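Local coordinates for ParB-C (Sulfolobus sp. NOB8H2, PDB 4RS7), which forms the histone-like C-terminal domain of an archaeal plasmid ParB, a DNA-segregation protein, and probably binds DNA as a dimer, at the interface of chains A and B. Residues are numbered along the deposited sequence; one frame, centred on the assembly and turned at random. Chains: chain A/B, ParB-C.

The interface of chains A and B. Residues chain A 10, 30, 33-34, 37-38; chain B 69, 73-74, 77.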
# COMPACT_ATOMS: atom_id res chain seq x y z
N MSE A 10 -14.57 9.08 -3.71
CA MSE A 10 -14.85 8.98 -2.29
C MSE A 10 -16.25 9.50 -1.94
O MSE A 10 -16.41 10.64 -1.51
CB MSE A 10 -13.79 9.73 -1.47
CG MSE A 10 -12.36 9.26 -1.75
SE MSE A 10 -11.06 9.88 -0.44
CE MSE A 10 -11.82 9.00 1.14
N VAL A 30 -8.40 17.18 1.53
CA VAL A 30 -8.58 15.75 1.33
C VAL A 30 -8.16 15.33 -0.07
O VAL A 30 -7.53 14.29 -0.25
CB VAL A 30 -10.05 15.33 1.58
CG1 VAL A 30 -10.26 13.86 1.24
CG2 VAL A 30 -10.45 15.63 3.02
N ILE A 33 -4.33 15.01 -0.24
CA ILE A 33 -3.90 13.80 0.45
C ILE A 33 -4.24 12.55 -0.36
O ILE A 33 -3.43 11.63 -0.46
CB ILE A 33 -4.54 13.71 1.86
CG1 ILE A 33 -4.12 14.91 2.71
CG2 ILE A 33 -4.16 12.42 2.54
CD1 ILE A 33 -2.63 14.99 2.96
N TRP A 34 -5.44 12.52 -0.93
CA TRP A 34 -5.88 11.44 -1.81
C TRP A 34 -4.89 11.23 -2.95
O TRP A 34 -4.49 10.11 -3.25
CB TRP A 34 -7.27 11.75 -2.38
CG TRP A 34 -7.77 10.79 -3.42
CD1 TRP A 34 -7.86 9.43 -3.31
CD2 TRP A 34 -8.29 11.12 -4.71
NE1 TRP A 34 -8.39 8.89 -4.46
CE2 TRP A 34 -8.66 9.91 -5.34
CE3 TRP A 34 -8.48 12.31 -5.41
CZ2 TRP A 34 -9.20 9.86 -6.62
CZ3 TRP A 34 -9.02 12.27 -6.69
CH2 TRP A 34 -9.38 11.05 -7.28
N MSE A 37 -1.34 10.09 -1.59
CA MSE A 37 -1.36 8.70 -1.15
C MSE A 37 -1.01 7.74 -2.28
O MSE A 37 -0.37 6.70 -2.06
CB MSE A 37 -2.74 8.36 -0.59
CG MSE A 37 -2.74 7.21 0.38
SE MSE A 37 -2.12 7.77 2.13
CE MSE A 37 -3.83 8.20 2.96
N GLU A 38 -1.43 8.07 -3.49
CA GLU A 38 -1.16 7.21 -4.64
C GLU A 38 0.34 7.00 -4.83
O GLU A 38 0.79 5.89 -5.13
CB GLU A 38 -1.79 7.77 -5.92
CG GLU A 38 -1.67 6.83 -7.12
CD GLU A 38 -2.42 7.34 -8.35
OE1 GLU A 38 -2.86 8.50 -8.36
OE2 GLU A 38 -2.57 6.56 -9.32
N ILE B 69 -13.21 5.35 5.98
CA ILE B 69 -12.87 6.38 5.00
C ILE B 69 -11.46 6.18 4.45
O ILE B 69 -11.22 6.36 3.26
CB ILE B 69 -13.10 7.81 5.54
CG1 ILE B 69 -14.59 8.03 5.81
CG2 ILE B 69 -12.59 8.86 4.55
CD1 ILE B 69 -14.95 9.42 6.27
N MSE B 73 -10.38 5.54 0.59
CA MSE B 73 -9.38 6.34 -0.10
C MSE B 73 -8.31 5.49 -0.80
O MSE B 73 -7.93 5.78 -1.94
CB MSE B 73 -8.70 7.32 0.89
CG MSE B 73 -7.55 8.14 0.29
SE MSE B 73 -6.68 9.34 1.58
CE MSE B 73 -8.11 10.66 1.76
N VAL B 74 -7.85 4.45 -0.13
CA VAL B 74 -6.66 3.74 -0.61
C VAL B 74 -6.89 2.37 -1.23
O VAL B 74 -5.98 1.80 -1.83
CB VAL B 74 -5.58 3.63 0.50
CG1 VAL B 74 -5.20 5.02 0.99
CG2 VAL B 74 -6.06 2.75 1.65
N TYR B 77 -5.64 1.59 -4.51
CA TYR B 77 -4.18 1.62 -4.59
C TYR B 77 -3.56 0.29 -4.15
O TYR B 77 -2.34 0.10 -4.26
CB TYR B 77 -3.61 2.73 -3.70
CG TYR B 77 -4.09 4.14 -4.02
CD1 TYR B 77 -4.16 5.10 -3.02
CD2 TYR B 77 -4.43 4.52 -5.32
CE1 TYR B 77 -4.58 6.38 -3.29
CE2 TYR B 77 -4.86 5.82 -5.59
CZ TYR B 77 -4.92 6.74 -4.57
OH TYR B 77 -5.34 8.03 -4.80
O HOH W 1 -8.50 6.05 -4.58
O HOH W 2 -5.26 9.39 -7.19
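B:Met73, a selenomethionine on helix 63-74, pushes its side chain tip-first into chain A. Its CG lies anti to the backbone N (chi1 175°) and the chain runs straight on to the selenium before bending at chi3, so SE and CE are carried among A:Met10, A:Val30, A:Ile33, A:Trp34 and A:Met37. The side chain of A:Met37, another selenomethionine, crosses that of B:Met73 at about a right angle, and its methyl CE meets SE of B:Met73 at 3.4 Å. On another flank A:Met10, also selenomethionine, lays its SE 3.7 Å from CB of B:Met73, while its bent tip turns CE toward CG2 of B:Ile69. Packing is tight where CG of A:Met37 presses on CG1 of B:Val74, at 3.4 Å.

Polar contacts gather round the phenol of B:Tyr77. Its OH donates a hydrogen bond of 2.7 Å to A:Trp34 O, approaching from above the carbonyl plane, 43° out of it. One water bridges this OH to the carboxylate OE1 of A:Glu38. Another lies in plane at the indole edge of A:Trp34, 2.8 Å from NE1, and passes the link on to the backbone O of B:Met73, tying the indole to the partner's helix.

The tyrosine ring lies flat against helix 24-50: CA of A:Glu38 sits over its centre, 3.8 Å from the centroid, in a CH-pi contact. CB and CG of A:Glu38 continue over the CE2 side of the ring, and its extended chain carries the carboxylate to the water.

Repeated about the two-fold axis, this mostly apolar patch with its tyrosine clamp helps hold helix 24-50 of one subunit against helix 63-74 and the 3-10 helix 75-77 of the other, probably stabilising the histone-like dimer.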